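Regulation of enolase protein 1 (Saccharomyces cerevisiae, PDB 3O12) functions in galactose metabolism through GAL83 and may control the level of the enolase ENO1. Local coordinates at residues L51-K56 / A190-R195; S81-Q86 / D182-G187; V87-S92 / R146-R151; D98-M103 / V200-W205. One frame throughout, in Å; residues are numbered along the deposited sequence.

Interaction 1: residues L51-K56 / A190-R195; sequences LETDEK and ACTPER
As strands 48-52 and 185-191 run out into loops, the backbones of L51-K56 and A190-R195 converge, their end-to-end directions 54° apart, from 6.4 Å between T53 CA and C191 CA to 4.3 Å between K56 CA and P193 CA. The two threonines reach across tip to tip, T53 OG1 lying 2.7 Å from T192 OG1 in a hydrogen bond that either hydroxyl could donate. T53 OG1 is set between its own backbone N and carbonyl carbon (chi1 64°), which leaves T53 CG2 3.9 Å from A190 CB. Threonine suits this buried place, since one branch answers a polar partner and the other packs; the same hydroxyl also accepts from the backbone N of L198. CD1 of L51 meets A190 CB at 4.1 Å, and the small alanine accommodates both neighbours. Strands 48-52 and 185-191 belong to the two different antiparallel sheets of this all-beta fold, so the contact joins the sheets at one end, where apolar packing gives way to loop-to-loop bonding. There K56 N donates to E194 O over 2.8 Å, with an N-H...O angle of 162° and the donor in the carbonyl plane. K56 CA adds a C-H...O contact of 3.2 Å to P193 O. Among the exposed side chains of the loop, the lysine chain bends back so that K56 NZ forms a salt bridge with E55 OE2, approaching from above the carboxylate plane.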
loop_
_atom_site.group_PDB
_atom_site.type_symbol
_atom_site.label_atom_id
_atom_site.label_comp_id
_atom_site.label_asym_id
_atom_site.label_seq_id
_atom_site.Cartn_x
_atom_site.Cartn_y
_atom_site.Cartn_z
ATOM N N LEU A 51 2.351 13.614 1.561
ATOM C CA LEU A 51 2.635 13.475 2.980
ATOM C C LEU A 51 4.127 13.355 3.246
ATOM O O LEU A 51 4.913 13.063 2.345
ATOM C CB LEU A 51 1.902 12.252 3.556
ATOM C CG LEU A 51 2.291 10.851 3.053
ATOM C CD1 LEU A 51 3.546 10.337 3.744
ATOM C CD2 LEU A 51 1.143 9.880 3.289
ATOM N N GLU A 52 4.500 13.626 4.491
ATOM C CA GLU A 52 5.820 13.286 5.008
ATOM C C GLU A 52 5.590 12.315 6.155
ATOM O O GLU A 52 4.773 12.587 7.032
ATOM C CB GLU A 52 6.542 14.531 5.522
ATOM C CG GLU A 52 7.863 14.234 6.216
ATOM C CD GLU A 52 8.601 15.491 6.633
ATOM O OE1 GLU A 52 8.473 16.516 5.931
ATOM O OE2 GLU A 52 9.311 15.453 7.660
ATOM N N THR A 53 6.289 11.179 6.149
ATOM C CA THR A 53 6.063 10.172 7.186
ATOM C C THR A 53 6.580 10.593 8.558
ATOM O O THR A 53 7.527 11.378 8.675
ATOM C CB THR A 53 6.695 8.803 6.841
ATOM O OG1 THR A 53 8.117 8.950 6.768
ATOM C CG2 THR A 53 6.180 8.282 5.510
ATOM N N ASP A 54 5.937 10.059 9.593
ATOM C CA ASP A 54 6.410 10.214 10.966
ATOM C C ASP A 54 7.388 9.089 11.309
ATOM O O ASP A 54 7.400 8.048 10.657
ATOM C CB ASP A 54 5.226 10.235 11.942
ATOM C CG ASP A 54 4.272 11.396 11.677
ATOM O OD1 ASP A 54 4.747 12.479 11.290
ATOM O OD2 ASP A 54 3.053 11.214 11.863
ATOM N N GLU A 55 8.227 9.306 12.318
ATOM C CA GLU A 55 9.178 8.282 12.731
ATOM C C GLU A 55 8.471 7.076 13.330
ATOM O O GLU A 55 7.346 7.178 13.828
ATOM C CB GLU A 55 10.160 8.844 13.761
ATOM C CG GLU A 55 9.517 9.113 15.109
ATOM C CD GLU A 55 10.513 9.571 16.158
ATOM O OE1 GLU A 55 11.693 9.793 15.807
ATOM O OE2 GLU A 55 10.113 9.710 17.333
ATOM N N LYS A 56 9.149 5.935 13.287
ATOM C CA LYS A 56 8.677 4.722 13.948
ATOM C C LYS A 56 7.272 4.330 13.508
ATOM O O LYS A 56 6.392 4.061 14.333
ATOM C CB LYS A 56 8.761 4.871 15.471
ATOM C CG LYS A 56 10.190 4.955 15.987
ATOM C CD LYS A 56 10.265 4.774 17.498
ATOM C CE LYS A 56 10.347 6.108 18.230
ATOM N NZ LYS A 56 9.118 6.935 18.062
ATOM N N ALA A 190 2.105 4.499 3.620
ATOM C CA ALA A 190 3.526 4.841 3.690
ATOM C C ALA A 190 4.047 4.650 5.111
ATOM O O ALA A 190 3.336 4.929 6.081
ATOM C CB ALA A 190 3.762 6.275 3.210
ATOM N N CYS A 191 5.289 4.178 5.226
ATOM C CA CYS A 191 5.889 3.814 6.513
ATOM C C CYS A 191 7.367 4.179 6.512
ATOM O O CYS A 191 8.036 4.061 5.485
ATOM C CB CYS A 191 5.814 2.286 6.761
ATOM S SG CYS A 191 4.177 1.619 6.880
ATOM N N THR A 192 7.858 4.634 7.660
ATOM C CA THR A 192 9.294 4.668 7.942
ATOM C C THR A 192 9.515 4.112 9.345
ATOM O O THR A 192 9.339 4.820 10.332
ATOM C CB THR A 192 9.895 6.086 7.852
ATOM O OG1 THR A 192 9.022 7.029 8.490
ATOM C CG2 THR A 192 10.098 6.490 6.407
ATOM N N PRO A 193 9.869 2.822 9.441
ATOM C CA PRO A 193 10.017 2.176 10.750
ATOM C C PRO A 193 11.065 2.822 11.662
ATOM O O PRO A 193 10.963 2.683 12.881
ATOM C CB PRO A 193 10.408 0.740 10.388
ATOM C CG PRO A 193 9.764 0.517 9.035
ATOM C CD PRO A 193 9.865 1.853 8.329
ATOM N N GLU A 194 12.040 3.523 11.087
ATOM C CA GLU A 194 13.034 4.240 11.889
ATOM C C GLU A 194 12.813 5.758 11.847
ATOM O O GLU A 194 11.753 6.238 12.253
ATOM C CB GLU A 194 14.454 3.846 11.470
ATOM C CG GLU A 194 14.722 2.359 11.653
ATOM C CD GLU A 194 16.163 1.969 11.382
ATOM O OE1 GLU A 194 16.771 2.530 10.445
ATOM O OE2 GLU A 194 16.682 1.093 12.105
ATOM N N ARG A 195 13.792 6.521 11.373
ATOM C CA ARG A 195 13.617 7.966 11.288
ATOM C C ARG A 195 12.548 8.317 10.258
ATOM O O ARG A 195 12.401 7.640 9.239
ATOM C CB ARG A 195 14.939 8.672 10.976
ATOM C CG ARG A 195 15.905 8.706 12.155
ATOM C CD ARG A 195 17.170 9.489 11.832
ATOM N NE ARG A 195 16.900 10.904 11.592
ATOM C CZ ARG A 195 16.918 11.839 12.538
ATOM N NH1 ARG A 195 16.661 13.103 12.228
ATOM N NH2 ARG A 195 17.192 11.511 13.793
#

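Interaction 2: residues S81-Q86 / D182-G187; sequences SAFTAQ and DHYLVG
S81 opens the contact with its backbone: its carbonyl O lies at the edge of the Y184 ring, near the ring plane and 3.5 Å from CE2. A water donates to S81 O at 2.8 Å and only weakly to Y184 OH, whose stronger partner is the backbone O of P179. Two residues on, F83 supplies the centre of the packing. With CG held between backbone N and carbonyl carbon (chi1 70°), its ring turns its edge to the face of Y184 in an offset edge-to-face pair, centroids 5.7 Å apart and planes at 60°. F83 CE2 also reaches Y184 CB at 3.7 Å. V186 comes from the opposite direction, its CG1 over one face of the phenylalanine, while F83 CE1 lies 3.8 Å from V186 CG2. The same CG2 meets A85 CB, again at 3.8 Å. The methyl of alanine is short enough to leave room for the branched valine, whereas the broad F83 ring spans from Y184 to V186. W205 and L207 of strand 199-208, with I102 and V104 of strand 102-105, add to the apolar surroundings. No hydrogen bond crosses between the segments; inward side chains on, or just before, strands of two facing sheets meet instead, as in the core of a beta-sandwich.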
loop_
_atom_site.group_PDB
_atom_site.type_symbol
_atom_site.label_atom_id
_atom_site.label_comp_id
_atom_site.label_asym_id
_atom_site.label_seq_id
_atom_site.Cartn_x
_atom_site.Cartn_y
_atom_site.Cartn_z
ATOM N N SER A 81 -18.087 -5.330 -1.495
ATOM C CA SER A 81 -17.557 -6.677 -1.264
ATOM C C SER A 81 -16.553 -7.146 -2.304
ATOM O O SER A 81 -15.957 -8.224 -2.158
ATOM C CB SER A 81 -18.698 -7.688 -1.155
ATOM O OG SER A 81 -19.447 -7.731 -2.350
ATOM N N ALA A 82 -16.379 -6.352 -3.350
ATOM C CA ALA A 82 -15.397 -6.620 -4.394
ATOM C C ALA A 82 -15.016 -5.295 -5.027
ATOM O O ALA A 82 -15.848 -4.383 -5.125
ATOM C CB ALA A 82 -15.979 -7.539 -5.437
ATOM N N PHE A 83 -13.768 -5.168 -5.462
ATOM C CA PHE A 83 -13.318 -3.907 -6.035
ATOM C C PHE A 83 -12.039 -4.062 -6.838
ATOM O O PHE A 83 -11.316 -5.039 -6.673
ATOM C CB PHE A 83 -13.071 -2.876 -4.918
ATOM C CG PHE A 83 -11.870 -3.186 -4.065
ATOM C CD1 PHE A 83 -10.610 -2.734 -4.419
ATOM C CD2 PHE A 83 -12.002 -3.962 -2.922
ATOM C CE1 PHE A 83 -9.503 -3.044 -3.646
ATOM C CE2 PHE A 83 -10.906 -4.270 -2.136
ATOM C CZ PHE A 83 -9.654 -3.825 -2.494
ATOM N N THR A 84 -11.774 -3.075 -7.694
ATOM C CA THR A 84 -10.457 -2.840 -8.269
ATOM C C THR A 84 -10.063 -1.398 -7.954
ATOM O O THR A 84 -10.857 -0.463 -8.152
ATOM C CB THR A 84 -10.443 -3.064 -9.788
ATOM O OG1 THR A 84 -10.689 -4.448 -10.065
ATOM C CG2 THR A 84 -9.098 -2.674 -10.371
ATOM N N ALA A 85 -8.857 -1.218 -7.434
ATOM C CA ALA A 85 -8.335 0.088 -7.067
ATOM C C ALA A 85 -7.009 0.310 -7.762
ATOM O O ALA A 85 -6.238 -0.638 -7.981
ATOM C CB ALA A 85 -8.159 0.186 -5.544
ATOM N N GLN A 86 -6.720 1.557 -8.103
ATOM C CA GLN A 86 -5.467 1.880 -8.769
ATOM C C GLN A 86 -4.963 3.228 -8.256
ATOM O O GLN A 86 -5.766 4.112 -7.927
ATOM C CB GLN A 86 -5.726 1.912 -10.273
ATOM C CG GLN A 86 -4.563 2.211 -11.171
ATOM C CD GLN A 86 -4.963 2.040 -12.625
ATOM O OE1 GLN A 86 -5.458 0.983 -13.024
ATOM N NE2 GLN A 86 -4.767 3.085 -13.422
ATOM N N ASP A 182 -17.880 -7.885 3.622
ATOM C CA ASP A 182 -18.880 -6.976 3.076
ATOM C C ASP A 182 -18.244 -5.659 2.621
ATOM O O ASP A 182 -18.746 -4.992 1.711
ATOM C CB ASP A 182 -19.977 -6.675 4.111
ATOM C CG ASP A 182 -20.902 -7.841 4.342
ATOM O OD1 ASP A 182 -20.928 -8.765 3.499
ATOM O OD2 ASP A 182 -21.614 -7.822 5.371
ATOM N N HIS A 183 -17.134 -5.300 3.260
ATOM C CA HIS A 183 -16.419 -4.063 2.965
ATOM C C HIS A 183 -14.929 -4.233 3.147
ATOM O O HIS A 183 -14.482 -5.000 3.998
ATOM C CB HIS A 183 -16.868 -2.948 3.908
ATOM C CG HIS A 183 -18.328 -2.649 3.821
ATOM N ND1 HIS A 183 -18.881 -1.965 2.762
ATOM C CD2 HIS A 183 -19.352 -2.966 4.646
ATOM C CE1 HIS A 183 -20.185 -1.859 2.945
ATOM N NE2 HIS A 183 -20.499 -2.462 4.078
ATOM N N TYR A 184 -14.171 -3.481 2.357
ATOM C CA TYR A 184 -12.739 -3.349 2.565
ATOM C C TYR A 184 -12.381 -1.880 2.673
ATOM O O TYR A 184 -13.178 -1.005 2.316
ATOM C CB TYR A 184 -11.947 -3.969 1.403
ATOM C CG TYR A 184 -12.204 -5.443 1.186
ATOM C CD1 TYR A 184 -11.461 -6.401 1.861
ATOM C CD2 TYR A 184 -13.195 -5.876 0.302
ATOM C CE1 TYR A 184 -11.692 -7.764 1.660
ATOM C CE2 TYR A 184 -13.434 -7.237 0.095
ATOM C CZ TYR A 184 -12.684 -8.166 0.779
ATOM O OH TYR A 184 -12.901 -9.512 0.573
ATOM N N LEU A 185 -11.182 -1.608 3.170
ATOM C CA LEU A 185 -10.584 -0.282 3.059
ATOM C C LEU A 185 -9.392 -0.403 2.134
ATOM O O LEU A 185 -8.604 -1.330 2.262
ATOM C CB LEU A 185 -10.137 0.226 4.433
ATOM C CG LEU A 185 -11.287 0.439 5.417
ATOM C CD1 LEU A 185 -10.783 0.544 6.841
ATOM C CD2 LEU A 185 -12.054 1.692 5.020
ATOM N N VAL A 186 -9.251 0.510 1.189
ATOM C CA VAL A 186 -8.121 0.460 0.272
ATOM C C VAL A 186 -7.614 1.868 0.005
ATOM O O VAL A 186 -8.393 2.824 -0.072
ATOM C CB VAL A 186 -8.485 -0.293 -1.053
ATOM C CG1 VAL A 186 -9.628 0.392 -1.804
ATOM C CG2 VAL A 186 -7.254 -0.457 -1.957
ATOM N N GLY A 187 -6.306 2.019 -0.129
ATOM C CA GLY A 187 -5.763 3.343 -0.352
ATOM C C GLY A 187 -4.280 3.468 -0.058
ATOM O O GLY A 187 -3.613 2.493 0.312
HETATM O O HOH W 1 -16.020 -10.472 -0.413
#

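Interaction 3: residues V87-S92 / R146-R151; sequences VRVQGS and RDFWLR. With SO4 (sulfate ion), chain B.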
loop_
_atom_site.group_PDB
_atom_site.type_symbol
_atom_site.label_atom_id
_atom_site.label_comp_id
_atom_site.label_asym_id
_atom_site.label_seq_id
_atom_site.Cartn_x
_atom_site.Cartn_y
_atom_site.Cartn_z
ATOM N N VAL A 87 -3.645 3.401 -8.183
ATOM C CA VAL A 87 -3.056 4.648 -7.694
ATOM C C VAL A 87 -1.645 4.825 -8.232
ATOM O O VAL A 87 -0.946 3.840 -8.511
ATOM C CB VAL A 87 -3.065 4.697 -6.134
ATOM C CG1 VAL A 87 -2.042 3.715 -5.535
ATOM C CG2 VAL A 87 -2.866 6.117 -5.603
ATOM N N ARG A 88 -1.241 6.077 -8.396
ATOM C CA ARG A 88 0.126 6.426 -8.762
ATOM C C ARG A 88 0.872 6.842 -7.500
ATOM O O ARG A 88 0.332 7.569 -6.655
ATOM C CB ARG A 88 0.118 7.570 -9.773
ATOM C CG ARG A 88 1.482 7.896 -10.368
ATOM C CD ARG A 88 1.363 9.045 -11.350
ATOM N NE ARG A 88 2.632 9.310 -12.022
ATOM C CZ ARG A 88 2.782 10.246 -12.954
ATOM N NH1 ARG A 88 1.748 10.994 -13.314
ATOM N NH2 ARG A 88 3.963 10.429 -13.527
ATOM N N VAL A 89 2.113 6.388 -7.380
ATOM C CA VAL A 89 2.912 6.580 -6.168
ATOM C C VAL A 89 4.231 7.223 -6.555
ATOM O O VAL A 89 4.995 6.662 -7.340
ATOM C CB VAL A 89 3.219 5.234 -5.470
ATOM C CG1 VAL A 89 3.937 5.465 -4.144
ATOM C CG2 VAL A 89 1.944 4.448 -5.243
ATOM N N GLN A 90 4.485 8.412 -6.019
ATOM C CA GLN A 90 5.724 9.130 -6.291
ATOM C C GLN A 90 6.425 9.453 -4.980
ATOM O O GLN A 90 6.130 10.452 -4.333
ATOM C CB GLN A 90 5.436 10.401 -7.095
ATOM C CG GLN A 90 4.889 10.099 -8.479
ATOM C CD GLN A 90 4.503 11.341 -9.247
ATOM O OE1 GLN A 90 5.178 11.728 -10.211
ATOM N NE2 GLN A 90 3.433 11.990 -8.818
ATOM N N GLY A 91 7.358 8.598 -4.595
ATOM C CA GLY A 91 8.038 8.737 -3.323
ATOM C C GLY A 91 9.496 9.099 -3.484
ATOM O O GLY A 91 10.103 8.852 -4.529
ATOM N N SER A 92 10.054 9.694 -2.436
ATOM C CA SER A 92 11.461 10.067 -2.409
ATOM C C SER A 92 12.236 9.180 -1.436
ATOM O O SER A 92 12.637 9.629 -0.363
ATOM C CB SER A 92 11.588 11.531 -1.991
ATOM O OG SER A 92 10.813 12.371 -2.830
ATOM N N ARG A 146 10.750 5.726 -8.116
ATOM C CA ARG A 146 10.191 7.019 -7.720
ATOM C C ARG A 146 8.889 7.385 -8.437
ATOM O O ARG A 146 8.302 8.433 -8.165
ATOM C CB ARG A 146 11.233 8.130 -7.870
ATOM C CG ARG A 146 12.379 8.005 -6.875
ATOM C CD ARG A 146 13.546 8.912 -7.234
ATOM N NE ARG A 146 13.220 10.327 -7.075
ATOM C CZ ARG A 146 13.380 11.007 -5.943
ATOM N NH1 ARG A 146 13.059 12.293 -5.892
ATOM N NH2 ARG A 146 13.860 10.403 -4.863
ATOM N N ASP A 147 8.433 6.518 -9.336
ATOM C CA ASP A 147 7.189 6.783 -10.059
ATOM C C ASP A 147 6.627 5.483 -10.610
ATOM O O ASP A 147 7.122 4.951 -11.606
ATOM C CB ASP A 147 7.451 7.770 -11.193
ATOM C CG ASP A 147 6.179 8.304 -11.828
ATOM O OD1 ASP A 147 5.069 7.941 -11.392
ATOM O OD2 ASP A 147 6.295 9.114 -12.779
ATOM N N PHE A 148 5.607 4.948 -9.945
ATOM C CA PHE A 148 4.998 3.711 -10.404
ATOM C C PHE A 148 3.515 3.714 -10.069
ATOM O O PHE A 148 3.048 4.551 -9.287
ATOM C CB PHE A 148 5.683 2.479 -9.779
ATOM C CG PHE A 148 5.520 2.377 -8.281
ATOM C CD1 PHE A 148 4.472 1.640 -7.725
ATOM C CD2 PHE A 148 6.402 3.018 -7.422
ATOM C CE1 PHE A 148 4.314 1.542 -6.341
ATOM C CE2 PHE A 148 6.236 2.929 -6.031
ATOM C CZ PHE A 148 5.191 2.189 -5.497
ATOM N N TRP A 149 2.783 2.788 -10.680
ATOM C CA TRP A 149 1.368 2.589 -10.393
ATOM C C TRP A 149 1.151 1.203 -9.809
ATOM O O TRP A 149 1.874 0.244 -10.127
ATOM C CB TRP A 149 0.511 2.698 -11.661
ATOM C CG TRP A 149 0.376 4.084 -12.252
ATOM C CD1 TRP A 149 -0.681 4.932 -12.105
ATOM C CD2 TRP A 149 1.317 4.752 -13.102
ATOM N NE1 TRP A 149 -0.454 6.094 -12.805
ATOM C CE2 TRP A 149 0.767 6.011 -13.424
ATOM C CE3 TRP A 149 2.573 4.412 -13.612
ATOM C CZ2 TRP A 149 1.431 6.931 -14.245
ATOM C CZ3 TRP A 149 3.238 5.330 -14.427
ATOM C CH2 TRP A 149 2.661 6.575 -14.732
ATOM N N LEU A 150 0.138 1.095 -8.961
ATOM C CA LEU A 150 -0.338 -0.191 -8.460
ATOM C C LEU A 150 -1.796 -0.364 -8.786
ATOM O O LEU A 150 -2.563 0.598 -8.764
ATOM C CB LEU A 150 -0.178 -0.292 -6.943
ATOM C CG LEU A 150 1.269 -0.360 -6.475
ATOM C CD1 LEU A 150 1.378 -0.033 -4.991
ATOM C CD2 LEU A 150 1.896 -1.735 -6.791
ATOM N N ARG A 151 -2.193 -1.598 -9.057
ATOM C CA ARG A 151 -3.585 -1.947 -9.260
ATOM C C ARG A 151 -3.860 -3.180 -8.429
ATOM O O ARG A 151 -3.143 -4.181 -8.508
ATOM C CB ARG A 151 -3.883 -2.218 -10.737
ATOM C CG ARG A 151 -5.306 -2.686 -11.006
ATOM C CD ARG A 151 -5.500 -3.019 -12.473
ATOM N NE ARG A 151 -5.482 -1.817 -13.296
ATOM C CZ ARG A 151 -5.487 -1.816 -14.626
ATOM N NH1 ARG A 151 -5.493 -2.963 -15.292
ATOM N NH2 ARG A 151 -5.493 -0.667 -15.285
HETATM S S SO4 B . 3.444 13.434 -15.569
HETATM O O1 SO4 B . 3.924 12.157 -16.087
HETATM O O2 SO4 B . 3.618 14.459 -16.595
HETATM O O3 SO4 B . 2.028 13.327 -15.225
HETATM O O4 SO4 B . 4.205 13.806 -14.377
HETATM O O HOH W 2 8.469 11.266 -9.540
HETATM O O HOH W 3 9.106 11.067 -6.945
#
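R88 NH2 donates twice, to D147 OD2 at 2.8 Å and to O1 of a sulfate at 3.1 Å. R88 NE donates to D147 OD1 at 2.9 Å, so the arginine meets the aspartate side-on with two nitrogens, each carboxylate oxygen accepting through its syn lone pair. The flat groups lie 15° from coplanar, and both bonds are nearly straight, with the oxygens in the guanidinium plane. The sulfate, probably from the crystallisation liquor, also takes a bond from R88 NH1 to its O3 at 3.0 Å. E204 adds a salt bridge to NH1, so the arginine's rotation is well fixed and its positive charge probably stabilised. Fully extended from CG to NE, R88 lies alongside W149: its CG sits over the five-membered ring, 3.8 Å from the centroid, and the guanidinium is tilted 20° from the indole. Tryptophan suits the place by offering a broad face to the aliphatic chain and an indole N-H to E204. On the other face of the sheet, V89 CB stands over the F148 ring, 3.9 Å from its centroid, amid apolar packing that also includes V87 and L150. Backbone bonds pair V87 with L150 and V89 with F148, while R88 and W149 form the non-hydrogen-bonded pair between them. This is classic antiparallel beta pairing, with one apolar sheet face turned to the sandwich core and the other carrying a salt-bridged arginine.

Interaction 4: residues D98-M103 / V200-W205; sequences DQAGIM and VTFSEW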
loop_
_atom_site.group_PDB
_atom_site.type_symbol
_atom_site.label_atom_id
_atom_site.label_comp_id
_atom_site.label_asym_id
_atom_site.label_seq_id
_atom_site.Cartn_x
_atom_site.Cartn_y
_atom_site.Cartn_z
ATOM N N ASP A 98 12.273 2.371 4.294
ATOM C CA ASP A 98 11.339 3.328 3.700
ATOM C C ASP A 98 10.388 2.583 2.778
ATOM O O ASP A 98 10.835 1.813 1.932
ATOM C CB ASP A 98 12.073 4.381 2.873
ATOM C CG ASP A 98 12.731 5.444 3.723
ATOM O OD1 ASP A 98 12.805 5.273 4.960
ATOM O OD2 ASP A 98 13.176 6.456 3.140
ATOM N N GLN A 99 9.087 2.829 2.926
ATOM C CA GLN A 99 8.072 2.115 2.157
ATOM C C GLN A 99 6.931 3.036 1.745
ATOM O O GLN A 99 6.484 3.882 2.523
ATOM C CB GLN A 99 7.399 1.022 2.999
ATOM C CG GLN A 99 8.292 0.087 3.762
ATOM C CD GLN A 99 7.527 -0.635 4.858
ATOM O OE1 GLN A 99 6.336 -0.950 4.711
ATOM N NE2 GLN A 99 8.200 -0.884 5.972
ATOM N N ALA A 100 6.418 2.823 0.544
ATOM C CA ALA A 100 5.170 3.457 0.146
ATOM C C ALA A 100 4.475 2.613 -0.909
ATOM O O ALA A 100 5.121 1.870 -1.661
ATOM C CB ALA A 100 5.416 4.874 -0.356
ATOM N N GLY A 101 3.156 2.730 -0.961
ATOM C CA GLY A 101 2.377 1.988 -1.927
ATOM C C GLY A 101 0.911 2.009 -1.577
ATOM O O GLY A 101 0.328 3.073 -1.342
ATOM N N ILE A 102 0.305 0.831 -1.576
ATOM C CA ILE A 102 -1.123 0.703 -1.324
ATOM C C ILE A 102 -1.363 -0.332 -0.235
ATOM O O ILE A 102 -0.571 -1.259 -0.053
ATOM C CB ILE A 102 -1.847 0.297 -2.628
ATOM C CG1 ILE A 102 -3.334 0.689 -2.592
ATOM C CG2 ILE A 102 -1.643 -1.195 -2.940
ATOM C CD1 ILE A 102 -4.037 0.548 -3.947
HETATM N N MSE A 103 -2.454 -0.177 0.494
HETATM C CA MSE A 103 -2.911 -1.170 1.465
HETATM C C MSE A 103 -4.377 -1.512 1.221
HETATM O O MSE A 103 -5.181 -0.645 0.842
HETATM C CB MSE A 103 -2.688 -0.662 2.900
HETATM C CG MSE A 103 -3.524 -1.365 3.989
HETATM SE SE MSE A 103 -2.953 -0.838 5.790
HETATM C CE MSE A 103 -1.434 -2.039 5.940
ATOM N N VAL A 200 6.051 11.497 0.039
ATOM C CA VAL A 200 5.358 10.735 -0.996
ATOM C C VAL A 200 4.119 11.478 -1.490
ATOM O O VAL A 200 3.341 12.006 -0.687
ATOM C CB VAL A 200 4.889 9.355 -0.472
ATOM C CG1 VAL A 200 4.467 8.465 -1.639
ATOM C CG2 VAL A 200 5.977 8.682 0.348
ATOM N N THR A 201 3.932 11.515 -2.806
ATOM C CA THR A 201 2.690 12.006 -3.391
ATOM C C THR A 201 1.898 10.873 -4.037
ATOM O O THR A 201 2.439 10.085 -4.814
ATOM C CB THR A 201 2.959 13.105 -4.433
ATOM O OG1 THR A 201 3.527 14.242 -3.769
ATOM C CG2 THR A 201 1.674 13.524 -5.121
ATOM N N PHE A 202 0.615 10.800 -3.697
ATOM C CA PHE A 202 -0.300 9.850 -4.298
ATOM C C PHE A 202 -1.283 10.587 -5.190
ATOM O O PHE A 202 -1.774 11.653 -4.825
ATOM C CB PHE A 202 -1.080 9.100 -3.218
ATOM C CG PHE A 202 -0.212 8.317 -2.268
ATOM C CD1 PHE A 202 0.128 6.993 -2.536
ATOM C CD2 PHE A 202 0.274 8.904 -1.107
ATOM C CE1 PHE A 202 0.938 6.274 -1.655
ATOM C CE2 PHE A 202 1.077 8.189 -0.221
ATOM C CZ PHE A 202 1.414 6.877 -0.497
ATOM N N SER A 203 -1.574 10.016 -6.354
ATOM C CA SER A 203 -2.466 10.659 -7.309
ATOM C C SER A 203 -3.081 9.631 -8.241
ATOM O O SER A 203 -2.813 8.435 -8.113
ATOM C CB SER A 203 -1.711 11.723 -8.115
ATOM O OG SER A 203 -0.702 11.121 -8.931
ATOM N N GLU A 204 -3.901 10.077 -9.182
ATOM C CA GLU A 204 -4.495 9.172 -10.174
ATOM C C GLU A 204 -5.210 7.992 -9.535
ATOM O O GLU A 204 -5.092 6.851 -9.973
ATOM C CB GLU A 204 -3.450 8.719 -11.203
ATOM C CG GLU A 204 -2.786 9.922 -11.878
ATOM C CD GLU A 204 -1.934 9.567 -13.074
ATOM O OE1 GLU A 204 -2.018 8.424 -13.571
ATOM O OE2 GLU A 204 -1.200 10.472 -13.520
ATOM N N TRP A 205 -5.977 8.293 -8.500
ATOM C CA TRP A 205 -6.787 7.308 -7.806
ATOM C C TRP A 205 -8.010 6.891 -8.597
ATOM O O TRP A 205 -8.701 7.726 -9.198
ATOM C CB TRP A 205 -7.287 7.917 -6.492
ATOM C CG TRP A 205 -8.199 7.013 -5.712
ATOM C CD1 TRP A 205 -9.545 7.152 -5.538
ATOM C CD2 TRP A 205 -7.819 5.825 -5.015
ATOM N NE1 TRP A 205 -10.027 6.124 -4.758
ATOM C CE2 TRP A 205 -8.986 5.299 -4.425
ATOM C CE3 TRP A 205 -6.601 5.155 -4.831
ATOM C CZ2 TRP A 205 -8.976 4.131 -3.658
ATOM C CZ3 TRP A 205 -6.598 3.995 -4.066
ATOM C CH2 TRP A 205 -7.777 3.501 -3.497
#
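Turned anti to its carbonyl carbon (chi1 -60°), the ring of F202 reaches the backbone of G101, while V200 keeps CG1 anti to its backbone N (chi1 -167°) and presents both methyls to A100. The single methyl of A100 rests against that fork, 3.9 Å from V200 CG2 and equally far from V200 CG1. A100 CB also approaches F202 CZ, more loosely, at 4.5 Å. Alanine fits because a short side chain lets valine and phenylalanine both come up to the strand. Next along, G101 O stands 3.3 Å from F202 CE1, placed obliquely to the ring. The chain turns a corner at G101, and a residue without a side chain suits a bend whose phi is 166°. Beyond it, I102 is extended, and its CD1 touches the edge of the W205 indole near the ring plane, 4.3 Å from CZ3. The polar end of that tryptophan is engaged by T28, whose backbone O accepts from NE1. V186 and P188 of strand 185-191 pack beside I102 and F202, and V89 beside V200, so side chains of both sheets interlock here, the contact's centre about 7 Å from that of the chain. With no hydrogen bond between the segments, and carbon meeting carbon everywhere except where the G101 carbonyl oxygen nears the F202 ring, cohesion here probably comes mainly from burying apolar surface and from van der Waals contact.

Overall arrangement
Two antiparallel sheets face each other in this helix-free chain, and the four contacts sample them differently. Interaction 3 lies within the seven-stranded sheet, whereas interactions 1, 2 and 4 bring that sheet against the other. Interactions 1 and 2, with centres 25 Å apart on opposite sides of the chain's centre, share strand 185-191 and so tie both its ends. Interactions 3 and 4 are only 6 Å apart between centres, joined by strands 83-91 and 199-208, neighbours in one sheet. Along the chain, interaction 3 falls within the span of interaction 2, and that within interaction 1; interaction 4 crosses all three, so distant parts of the sequence are knitted into one compact core.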